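Local structure of formimidoylglutamase (Bacillus subtilis, 3M1R) at residues 23-29 with 68-74; 39-45 with 120-126. The protein catalyses the hydrolysis of N-formimidoyl-L-glutamate to L-glutamate and formamide in histidine degradation, using manganese. All coordinates share one frame; numbering follows the deposited sequence.

Contact 1. Residues 23-29 with 68-74; sequences TKMSDLI and LKHSSAY
Lys24 and Ser72 form a single beta bridge, their CA atoms 4.1 Å apart, with Ala73 N bonded to Thr23 O at 3.1 Å on one side and Met25 N to Ser71 O at 2.9 Å on the other. The second bond arrives almost straight down the Ser71 carbonyl, at a C=O...N angle of 175°. Next to this bond, Lys69 O takes two donors from one residue: Ser26 N lies in the carbonyl plane on a lone pair, and Ser26 OG, 3.0 Å from Lys69 O, is tilted out of that plane. Ser26 can do this because its OG sits between the backbone N and the carbonyl carbon (chi1 44°), which brings hydroxyl and amide to the same acceptor.

The carbonyl they meet belongs to the last residue of helix 60-69, so the loop that leads into strand 29-31, an outermost strand, within this chain, of the parallel sheet in this arginase-family alpha/beta fold, is tied to a helix end. Asp27 OD2 receives Lys24 N, bracing the turn through 24-27 from within.

The side chain of Met25, a selenomethionine, points toward 68-74 and curls (chi2 -61°). Its CG lies against Leu68 CD1 and its SE sits 3.7 Å from Ala73 CB; Leu310 of helix 300-318 packs on it too. Leu28 reaches the same methyl, CD1 to Ala73 CB at 3.5 Å, a tight fit. Ile29 CD1 meets Leu68 CD2 at 4.0 Å and also touches Lys69 CG, the isoleucine and lysine chains crossing at about a right angle. Ser72 OG accepts Tyr74 N at 2.9 Å in an ST turn and is also hydrogen-bonded to Asn196 O of the second subunit, whose Glu201 bonds Tyr74 OH.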
# COMPACT_ATOMS: atom_id res chain seq x y z
N THR D 23 30.47 4.11 -13.51
CA THR D 23 29.98 3.39 -14.68
C THR D 23 28.92 2.41 -14.25
O THR D 23 29.23 1.41 -13.60
CB THR D 23 31.06 2.60 -15.40
OG1 THR D 23 32.06 3.49 -15.92
CG2 THR D 23 30.42 1.83 -16.55
N LYS D 24 27.67 2.70 -14.62
CA LYS D 24 26.53 1.85 -14.31
C LYS D 24 26.15 1.10 -15.57
O LYS D 24 26.60 1.45 -16.66
CB LYS D 24 25.37 2.70 -13.81
CG LYS D 24 25.70 3.43 -12.52
CD LYS D 24 24.52 4.20 -11.99
CE LYS D 24 24.03 5.23 -13.00
NZ LYS D 24 22.75 5.90 -12.56
N MSE D 25 25.32 0.06 -15.43
CA MSE D 25 24.95 -0.74 -16.58
C MSE D 25 24.29 0.14 -17.64
O MSE D 25 24.41 -0.11 -18.84
CB MSE D 25 24.04 -1.90 -16.17
CG MSE D 25 24.77 -3.00 -15.42
SE MSE D 25 26.22 -3.84 -16.48
CE MSE D 25 25.09 -4.86 -17.72
N SER D 26 23.60 1.19 -17.20
CA SER D 26 22.97 2.11 -18.14
C SER D 26 23.97 2.75 -19.10
O SER D 26 23.59 3.18 -20.19
CB SER D 26 22.23 3.21 -17.40
OG SER D 26 23.03 3.69 -16.34
N ASP D 27 25.23 2.84 -18.70
CA ASP D 27 26.25 3.45 -19.54
C ASP D 27 26.76 2.44 -20.57
O ASP D 27 27.46 2.81 -21.50
CB ASP D 27 27.42 3.96 -18.69
CG ASP D 27 26.98 4.98 -17.65
OD1 ASP D 27 26.22 5.91 -18.01
OD2 ASP D 27 27.38 4.86 -16.48
N LEU D 28 26.38 1.17 -20.41
CA LEU D 28 26.96 0.10 -21.24
C LEU D 28 25.94 -0.66 -22.07
O LEU D 28 26.30 -1.50 -22.89
CB LEU D 28 27.72 -0.89 -20.36
CG LEU D 28 28.96 -0.37 -19.65
CD1 LEU D 28 29.31 -1.29 -18.53
CD2 LEU D 28 30.10 -0.29 -20.65
N ILE D 29 24.66 -0.38 -21.85
CA ILE D 29 23.59 -1.07 -22.55
C ILE D 29 23.10 -0.19 -23.69
O ILE D 29 22.72 0.95 -23.47
CB ILE D 29 22.41 -1.39 -21.61
CG1 ILE D 29 22.80 -2.46 -20.60
CG2 ILE D 29 21.17 -1.79 -22.39
CD1 ILE D 29 21.66 -2.81 -19.61
N LEU D 68 18.66 -3.33 -13.30
CA LEU D 68 19.97 -3.62 -13.88
C LEU D 68 20.66 -2.31 -14.28
O LEU D 68 21.77 -2.05 -13.86
CB LEU D 68 19.85 -4.57 -15.07
CG LEU D 68 21.18 -4.97 -15.71
CD1 LEU D 68 21.98 -5.80 -14.72
CD2 LEU D 68 20.96 -5.77 -16.99
N LYS D 69 19.97 -1.47 -15.04
CA LYS D 69 20.58 -0.23 -15.54
C LYS D 69 21.06 0.66 -14.40
O LYS D 69 21.97 1.47 -14.58
CB LYS D 69 19.63 0.56 -16.44
CG LYS D 69 19.44 -0.02 -17.84
CD LYS D 69 18.30 0.69 -18.56
CE LYS D 69 18.20 0.25 -20.00
NZ LYS D 69 17.06 0.94 -20.65
N HIS D 70 20.44 0.52 -13.24
CA HIS D 70 20.82 1.39 -12.14
C HIS D 70 21.91 0.81 -11.25
O HIS D 70 22.38 1.49 -10.35
CB HIS D 70 19.60 1.88 -11.35
CG HIS D 70 18.84 2.96 -12.04
ND1 HIS D 70 17.76 2.71 -12.87
CD2 HIS D 70 19.01 4.31 -12.05
CE1 HIS D 70 17.30 3.85 -13.34
NE2 HIS D 70 18.03 4.83 -12.87
N SER D 71 22.35 -0.41 -11.54
CA SER D 71 23.45 -1.02 -10.80
C SER D 71 24.79 -0.61 -11.40
O SER D 71 24.89 -0.37 -12.61
CB SER D 71 23.36 -2.55 -10.87
OG SER D 71 22.10 -3.03 -10.39
N SER D 72 25.80 -0.52 -10.54
CA SER D 72 27.16 -0.40 -11.00
C SER D 72 27.53 -1.63 -11.81
O SER D 72 27.17 -2.75 -11.44
CB SER D 72 28.13 -0.28 -9.81
OG SER D 72 29.47 -0.53 -10.23
N ALA D 73 28.25 -1.40 -12.90
CA ALA D 73 28.84 -2.47 -13.71
C ALA D 73 30.15 -3.00 -13.13
O ALA D 73 30.73 -3.96 -13.65
CB ALA D 73 29.09 -1.94 -15.12
N TYR D 74 30.64 -2.37 -12.07
CA TYR D 74 31.97 -2.70 -11.57
C TYR D 74 31.96 -3.83 -10.54
O TYR D 74 31.20 -3.79 -9.56
CB TYR D 74 32.66 -1.47 -10.99
CG TYR D 74 34.01 -1.78 -10.38
CD1 TYR D 74 35.12 -2.01 -11.19
CD2 TYR D 74 34.17 -1.87 -9.00
CE1 TYR D 74 36.35 -2.32 -10.64
CE2 TYR D 74 35.41 -2.17 -8.45
CZ TYR D 74 36.49 -2.39 -9.28
OH TYR D 74 37.73 -2.68 -8.75

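Contact 2. Residues 39-45 with 120-126; sequences GPALIGV and DWVPLIL
Ala41 O is gripped from opposite faces of its carbonyl plane, by Leu124 N and by the indole Trp121 NE1, each 3.1 Å from it. The indole bond is nearly straight (168°), and the oxygen lies almost in the ring plane. Trp121 gets there with CG anti to its backbone N (chi1 177°), which lays the ring edge along strand 39-45: CD1 is 3.5 Å from Ala41 CB, and Ile43 CG2 comes to the edge at CZ2, 3.9 Å away. Pro123 CG lies over one face of the indole, offset toward its rim, and Met111 and Leu115 of helix 100-117 also pack on this tryptophan.

Ile125, on the same side of the sheet as Trp121, Ala41 and Ile43, meets Val45 CG2 with its CG2 at 3.6 Å. On the other face, Leu124 CD1 touches Pro40 CB at 3.8 Å while Leu42 CD2 packs on Leu124 CB. The backbones run parallel in register from Gly39-Trp121 to Gly44-Leu126, the axes of the two short segments being 38° apart. Adjacent parallel strands, with helix 100-117 on one face and helices 60-69 and 300-318 on the other, fit the three-layer alpha/beta/alpha fold of the arginase family.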
# COMPACT_ATOMS: atom_id res chain seq x y z
N GLY D 39 28.59 -12.43 -27.91
CA GLY D 39 28.44 -12.66 -26.49
C GLY D 39 27.05 -12.38 -25.95
O GLY D 39 26.05 -12.46 -26.66
N PRO D 40 26.98 -12.03 -24.67
CA PRO D 40 25.71 -11.77 -23.98
C PRO D 40 24.95 -10.61 -24.59
O PRO D 40 25.56 -9.61 -25.00
CB PRO D 40 26.15 -11.40 -22.56
CG PRO D 40 27.55 -11.94 -22.43
CD PRO D 40 28.15 -11.88 -23.79
N ALA D 41 23.64 -10.75 -24.68
CA ALA D 41 22.76 -9.66 -25.09
C ALA D 41 21.38 -9.92 -24.49
O ALA D 41 20.91 -11.07 -24.49
CB ALA D 41 22.69 -9.57 -26.59
N LEU D 42 20.75 -8.86 -23.98
CA LEU D 42 19.43 -8.96 -23.32
C LEU D 42 18.26 -9.08 -24.29
O LEU D 42 18.25 -8.43 -25.34
CB LEU D 42 19.18 -7.74 -22.44
CG LEU D 42 20.22 -7.42 -21.36
CD1 LEU D 42 20.16 -5.94 -21.02
CD2 LEU D 42 19.98 -8.27 -20.12
N ILE D 43 17.28 -9.90 -23.92
CA ILE D 43 16.02 -9.98 -24.65
C ILE D 43 14.85 -10.20 -23.68
O ILE D 43 14.92 -11.03 -22.78
CB ILE D 43 16.05 -11.08 -25.75
CG1 ILE D 43 14.85 -10.95 -26.69
CG2 ILE D 43 16.10 -12.47 -25.15
CD1 ILE D 43 14.92 -11.90 -27.84
N GLY D 44 13.78 -9.42 -23.85
CA GLY D 44 12.60 -9.52 -23.00
C GLY D 44 11.51 -10.40 -23.59
O GLY D 44 11.33 -10.45 -24.82
N VAL D 45 10.81 -11.12 -22.72
CA VAL D 45 9.69 -11.99 -23.13
C VAL D 45 8.54 -11.77 -22.14
O VAL D 45 8.38 -12.53 -21.19
CB VAL D 45 10.08 -13.48 -23.09
CG1 VAL D 45 8.92 -14.37 -23.58
CG2 VAL D 45 11.35 -13.73 -23.90
N ASP D 120 27.11 -16.37 -32.16
CA ASP D 120 27.88 -16.03 -30.98
C ASP D 120 27.03 -15.35 -29.91
O ASP D 120 27.56 -14.90 -28.90
CB ASP D 120 29.06 -15.15 -31.36
CG ASP D 120 30.06 -15.87 -32.25
OD1 ASP D 120 30.44 -15.31 -33.30
OD2 ASP D 120 30.45 -17.01 -31.90
N TRP D 121 25.72 -15.27 -30.13
CA TRP D 121 24.81 -14.71 -29.11
C TRP D 121 24.57 -15.67 -27.95
O TRP D 121 24.27 -16.85 -28.14
CB TRP D 121 23.48 -14.29 -29.73
CG TRP D 121 22.47 -13.78 -28.73
CD1 TRP D 121 22.71 -12.92 -27.69
CD2 TRP D 121 21.08 -14.07 -28.69
NE1 TRP D 121 21.56 -12.68 -27.00
CE2 TRP D 121 20.53 -13.37 -27.60
CE3 TRP D 121 20.23 -14.86 -29.48
CZ2 TRP D 121 19.19 -13.44 -27.27
CZ3 TRP D 121 18.90 -14.93 -29.15
CH2 TRP D 121 18.39 -14.22 -28.06
N VAL D 122 24.73 -15.16 -26.74
CA VAL D 122 24.38 -15.89 -25.54
C VAL D 122 23.24 -15.14 -24.88
O VAL D 122 23.45 -14.09 -24.29
CB VAL D 122 25.56 -15.95 -24.56
CG1 VAL D 122 25.15 -16.69 -23.28
CG2 VAL D 122 26.76 -16.62 -25.23
N PRO D 123 22.02 -15.66 -25.00
CA PRO D 123 20.83 -14.97 -24.50
C PRO D 123 20.80 -14.72 -22.99
O PRO D 123 21.10 -15.60 -22.20
CB PRO D 123 19.69 -15.91 -24.90
CG PRO D 123 20.20 -16.62 -26.12
CD PRO D 123 21.68 -16.83 -25.85
N LEU D 124 20.45 -13.49 -22.62
CA LEU D 124 20.06 -13.15 -21.26
C LEU D 124 18.58 -12.87 -21.35
O LEU D 124 18.18 -11.76 -21.71
CB LEU D 124 20.82 -11.93 -20.73
CG LEU D 124 22.22 -12.19 -20.14
CD1 LEU D 124 23.04 -13.05 -21.06
CD2 LEU D 124 22.95 -10.90 -19.83
N ILE D 125 17.77 -13.88 -21.07
CA ILE D 125 16.33 -13.78 -21.26
C ILE D 125 15.59 -13.30 -20.01
O ILE D 125 15.68 -13.89 -18.93
CB ILE D 125 15.72 -15.13 -21.70
CG1 ILE D 125 16.59 -15.77 -22.79
CG2 ILE D 125 14.28 -14.94 -22.18
CD1 ILE D 125 16.22 -17.22 -23.12
N LEU D 126 14.85 -12.22 -20.17
CA LEU D 126 13.99 -11.70 -19.09
C LEU D 126 12.53 -12.11 -19.29
O LEU D 126 11.84 -11.58 -20.16
CB LEU D 126 14.11 -10.18 -19.00
CG LEU D 126 15.33 -9.53 -18.31
CD1 LEU D 126 16.55 -10.44 -18.29
CD2 LEU D 126 15.69 -8.16 -18.89

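In the fold
Contact 2 lies inside the parallel sheet, while contact 1 sits farther out: the centre of contact 1 is about 19 Å, and that of contact 2 about 9 Å, from the centre of the chain; their own centres are about 16 Å apart. They meet at Leu42, whose CD1 is 3.7 Å from Ile29 CD1 and 4.1 Å from Leu68 CD2, so one leucine of strand 39-45 packs against both segments of contact 1. The chain joins them too: strand 39-45 is followed by helix 60-69, whose end belongs to contact 1. Contact 1 lies away from the metal site. Contact 2 is nearer, the side chain of Ile125 being about 11 Å from that of Asn130, which binds calcium in this crystal.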